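Local coordinates for methionyl-tRNA formyltransferase (PDB 1ZGH), which probably transfers a formyl group from 10-formyltetrahydrofolate to the amino group of methionine carried by the initiator tRNA, at residues A[165-168]-A[169-173]; A[212-215]-A[216-219]. All blocks are in the same frame, centred on the assembly; numbering follows the deposited sequence.

Both are local contacts along a helix, contact 1 mainly apolar and contact 2 built on a salt bridge near the helix end, and each sits in a different part of the protein. Contact 1 (165-168 with 169-173) lies midway along helix 156-178, which packs against the mixed six-stranded sheet of the formyltransferase fold; contact 2 (212-215 with 216-219) forms the end of helix 208-217, in the C-terminal part of the chain. Their centres are 26 Å apart and their nearest atoms about 14 Å, so they do not touch. The start of helix 156-178 nevertheless joins the two regions, since the backbone of R216 is hydrogen-bonded to A156 and that of D219 to E157. Neither contact contains a bound ligand.

Contact 1: A[165-168]-A[169-173]; sequences KIIF and NDMIP
I167 and I172 make the close apolar contact of this turn: CG2 of I167 meets CD1 of I172 at 3.8 Å. The same CD1 lies over one face of the F168 ring, 4.1 Å from its CE1, and the two side chains run side by side. With CG1 of I172 anti to its carbonyl carbon (chi1 -73°), the methyl end is carried back over the preceding turn. The selenomethionine M171 sets its SE 4.2 Å from CG1 of I167, while its CG meets CG2 of I166 at 4.1 Å. F168 and I172 also touch helix 40-52, and I167, M171 and I172 reach F103 of strand 100-104.

The solvent side is looser. There K165 stretches out and passes N169, its CG 3.5 Å from ND2, a van der Waals approach of the side chains; the hydrogen bond between these residues runs from N169 N to K165 O. D170 lies partly exposed, but its OD1 forms a salt bridge with R148 of strand 144-151.

The helix widens at 169-171. The carbonyl O of I166 accepts from two amides, M171 N at 3.0 Å in the carbonyl plane and D170 N from above it, and I172 N reaches I167 O at 2.8 Å. P173 has no N-H to give, and its CD sits 3.3 Å from F168 O, the position a next i+5 to i donor would take. The i+5 to i bonds from M171 N and I172 N define a pi-type turn, here set in a helix that is kinked at P173 and covers the sheet of an alpha/beta formyltransferase fold.

Contact 2: A[212-215]-A[216-219]; sequences YDYI and RMLD
OD1 of D213 is gripped by two nitrogens of R216, NE at 2.9 Å and NH2 at 3.0 Å, in a side-on salt bridge between residues i and i+3 of helix 208-217, within the C-terminal domain of methionyl-tRNA formyltransferase. The oxygen lies at the edge of the guanidinium, near its plane. From the carboxylate side the approach is less regular: both donors come from one face, NE on the anti side and NH2 well above the plane, with the two flat groups 69° apart. R216 reaches back because its CG stands between the backbone N and the carbonyl carbon (chi1 79°) and the chain then runs extended to NE. On the way its CD passes the Y212 ring, 3.5 Å from CE2, and the ring and guanidinium planes are inclined to one another. The buried guanidinium has further partners, NH1 binding the carbonyl oxygens of L152 and G154, while K126 brings a like charge close to NH2; the carboxylate of D213 probably offsets part of that charge.

Around the helix, Y214 and M217 pair through a Met-aromatic contact, with SE above the ring at a distance. I121 of helix 116-122 touches D213, R216 and M217, whereas I215 packs on F237 and A240 of strand 233-243, so the helix lies between these two elements.

Backbone bonding weakens as the helix ends. R216 N donates to Y212 O and M217 N to D213 O, but L218 N makes two weak bonds, to the carbonyl oxygens of Y214 and I215. Beside this last turn, the selenomethionine methyl CE of M217 stands 3.7 Å from the centroid of the Y214 ring and only 4° off its normal, a CH-pi contact.

Contact 1: A[165-168]-A[169-173]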
# COMPACT_ATOMS: atom_id res chain seq x y z
N LYS A 165 6.54 -1.85 8.25
CA LYS A 165 7.36 -2.51 9.24
C LYS A 165 7.24 -4.06 9.15
O LYS A 165 8.23 -4.75 9.24
CB LYS A 165 7.07 -1.97 10.64
CG LYS A 165 7.89 -2.56 11.75
CD LYS A 165 7.81 -1.69 13.07
CE LYS A 165 8.27 -2.44 14.29
NZ LYS A 165 8.52 -1.52 15.47
N ILE A 166 6.03 -4.57 8.95
CA ILE A 166 5.82 -6.01 8.75
C ILE A 166 6.52 -6.50 7.47
O ILE A 166 7.15 -7.57 7.47
CB ILE A 166 4.29 -6.36 8.73
CG1 ILE A 166 3.72 -6.13 10.13
CG2 ILE A 166 4.05 -7.82 8.24
CD1 ILE A 166 2.15 -6.17 10.27
N ILE A 167 6.43 -5.72 6.40
CA ILE A 167 6.97 -6.10 5.13
C ILE A 167 8.51 -6.17 5.21
O ILE A 167 9.15 -7.16 4.77
CB ILE A 167 6.51 -5.14 4.03
CG1 ILE A 167 5.04 -5.42 3.69
CG2 ILE A 167 7.36 -5.31 2.75
CD1 ILE A 167 4.37 -4.34 2.81
N PHE A 168 9.10 -5.13 5.78
CA PHE A 168 10.56 -5.01 5.85
C PHE A 168 11.22 -5.85 6.93
O PHE A 168 12.33 -6.35 6.70
CB PHE A 168 11.00 -3.55 5.98
CG PHE A 168 10.99 -2.81 4.66
CD1 PHE A 168 12.04 -2.94 3.78
CD2 PHE A 168 9.92 -1.99 4.30
CE1 PHE A 168 12.05 -2.28 2.55
CE2 PHE A 168 9.91 -1.30 3.08
CZ PHE A 168 11.01 -1.45 2.19
N ASN A 169 10.56 -6.03 8.07
CA ASN A 169 11.20 -6.74 9.19
C ASN A 169 10.92 -8.23 9.16
O ASN A 169 11.73 -9.01 9.63
CB ASN A 169 10.79 -6.15 10.53
CG ASN A 169 11.35 -4.73 10.75
OD1 ASN A 169 12.09 -4.18 9.93
ND2 ASN A 169 11.01 -4.15 11.89
N ASP A 170 9.80 -8.64 8.57
CA ASP A 170 9.36 -10.04 8.60
C ASP A 170 9.28 -10.65 7.20
O ASP A 170 9.96 -11.64 6.91
CB ASP A 170 8.01 -10.13 9.32
CG ASP A 170 7.43 -11.54 9.36
OD1 ASP A 170 6.28 -11.68 9.85
OD2 ASP A 170 8.09 -12.52 8.91
N MSE A 171 8.49 -10.05 6.31
CA MSE A 171 8.18 -10.68 5.04
C MSE A 171 9.36 -10.75 4.04
O MSE A 171 9.62 -11.82 3.49
CB MSE A 171 6.95 -10.05 4.40
CG MSE A 171 5.72 -10.14 5.30
SE MSE A 171 4.13 -9.44 4.44
CE MSE A 171 3.56 -11.03 3.43
N ILE A 172 10.02 -9.62 3.81
CA ILE A 172 11.15 -9.57 2.91
C ILE A 172 12.29 -10.52 3.36
O ILE A 172 12.71 -11.35 2.58
CB ILE A 172 11.61 -8.11 2.59
CG1 ILE A 172 10.58 -7.47 1.65
CG2 ILE A 172 12.98 -8.10 1.88
CD1 ILE A 172 10.83 -6.01 1.29
N PRO A 173 12.74 -10.45 4.63
CA PRO A 173 13.74 -11.43 5.09
C PRO A 173 13.36 -12.91 4.89
O PRO A 173 14.20 -13.73 4.49
CB PRO A 173 13.88 -11.11 6.58
CG PRO A 173 13.54 -9.67 6.66
CD PRO A 173 12.40 -9.49 5.69

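Contact 2: A[212-215]-A[216-219]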
# COMPACT_ATOMS: atom_id res chain seq x y z
N TYR A 212 -15.58 9.60 11.12
CA TYR A 212 -14.28 9.32 11.70
C TYR A 212 -13.42 8.42 10.78
O TYR A 212 -12.25 8.74 10.52
CB TYR A 212 -14.46 8.68 13.07
CG TYR A 212 -13.19 8.29 13.80
CD1 TYR A 212 -12.45 9.25 14.48
CD2 TYR A 212 -12.73 6.97 13.81
CE1 TYR A 212 -11.33 8.91 15.13
CE2 TYR A 212 -11.60 6.61 14.44
CZ TYR A 212 -10.89 7.59 15.12
OH TYR A 212 -9.77 7.27 15.84
N ASP A 213 -14.02 7.34 10.28
CA ASP A 213 -13.35 6.40 9.35
C ASP A 213 -12.89 7.12 8.12
O ASP A 213 -11.76 6.93 7.72
CB ASP A 213 -14.24 5.20 9.00
CG ASP A 213 -14.37 4.23 10.15
OD1 ASP A 213 -13.51 4.27 11.05
OD2 ASP A 213 -15.34 3.44 10.18
N TYR A 214 -13.77 7.93 7.52
CA TYR A 214 -13.40 8.73 6.31
C TYR A 214 -12.19 9.66 6.54
O TYR A 214 -11.26 9.69 5.76
CB TYR A 214 -14.59 9.53 5.76
CG TYR A 214 -15.26 8.82 4.60
CD1 TYR A 214 -15.88 7.59 4.79
CD2 TYR A 214 -15.29 9.40 3.33
CE1 TYR A 214 -16.48 6.92 3.71
CE2 TYR A 214 -15.90 8.75 2.24
CZ TYR A 214 -16.48 7.51 2.45
OH TYR A 214 -17.12 6.88 1.42
N ILE A 215 -12.22 10.43 7.63
CA ILE A 215 -11.12 11.31 7.95
C ILE A 215 -9.81 10.54 8.16
O ILE A 215 -8.78 10.86 7.52
CB ILE A 215 -11.40 12.21 9.17
CG1 ILE A 215 -12.64 13.08 8.92
CG2 ILE A 215 -10.13 13.06 9.48
CD1 ILE A 215 -13.10 13.82 10.17
N ARG A 216 -9.83 9.52 9.02
CA ARG A 216 -8.60 8.78 9.30
C ARG A 216 -8.03 8.01 8.08
O ARG A 216 -6.83 7.95 7.92
CB ARG A 216 -8.75 7.83 10.47
CG ARG A 216 -9.47 6.50 10.16
CD ARG A 216 -9.82 5.85 11.47
NE ARG A 216 -10.66 4.66 11.33
CZ ARG A 216 -10.21 3.43 11.10
NH1 ARG A 216 -8.91 3.15 11.00
NH2 ARG A 216 -11.08 2.46 11.03
N MSE A 217 -8.92 7.45 7.26
CA MSE A 217 -8.52 6.57 6.15
C MSE A 217 -7.91 7.37 5.01
O MSE A 217 -7.20 6.81 4.19
CB MSE A 217 -9.67 5.71 5.63
CG MSE A 217 -10.60 6.40 4.61
SE MSE A 217 -12.17 5.32 4.20
CE MSE A 217 -12.82 6.37 2.57
N LEU A 218 -8.17 8.68 4.98
CA LEU A 218 -7.57 9.62 4.03
C LEU A 218 -6.46 10.54 4.56
O LEU A 218 -5.96 11.41 3.82
CB LEU A 218 -8.69 10.43 3.37
CG LEU A 218 -9.68 9.56 2.60
CD1 LEU A 218 -11.02 10.27 2.38
CD2 LEU A 218 -9.11 9.07 1.31
N ASP A 219 -6.07 10.33 5.83
CA ASP A 219 -5.08 11.11 6.54
C ASP A 219 -3.72 10.44 6.42
O ASP A 219 -3.28 9.67 7.28
CB ASP A 219 -5.56 11.29 7.98
CG ASP A 219 -4.73 12.27 8.78
OD1 ASP A 219 -3.71 12.85 8.28
OD2 ASP A 219 -5.07 12.44 9.98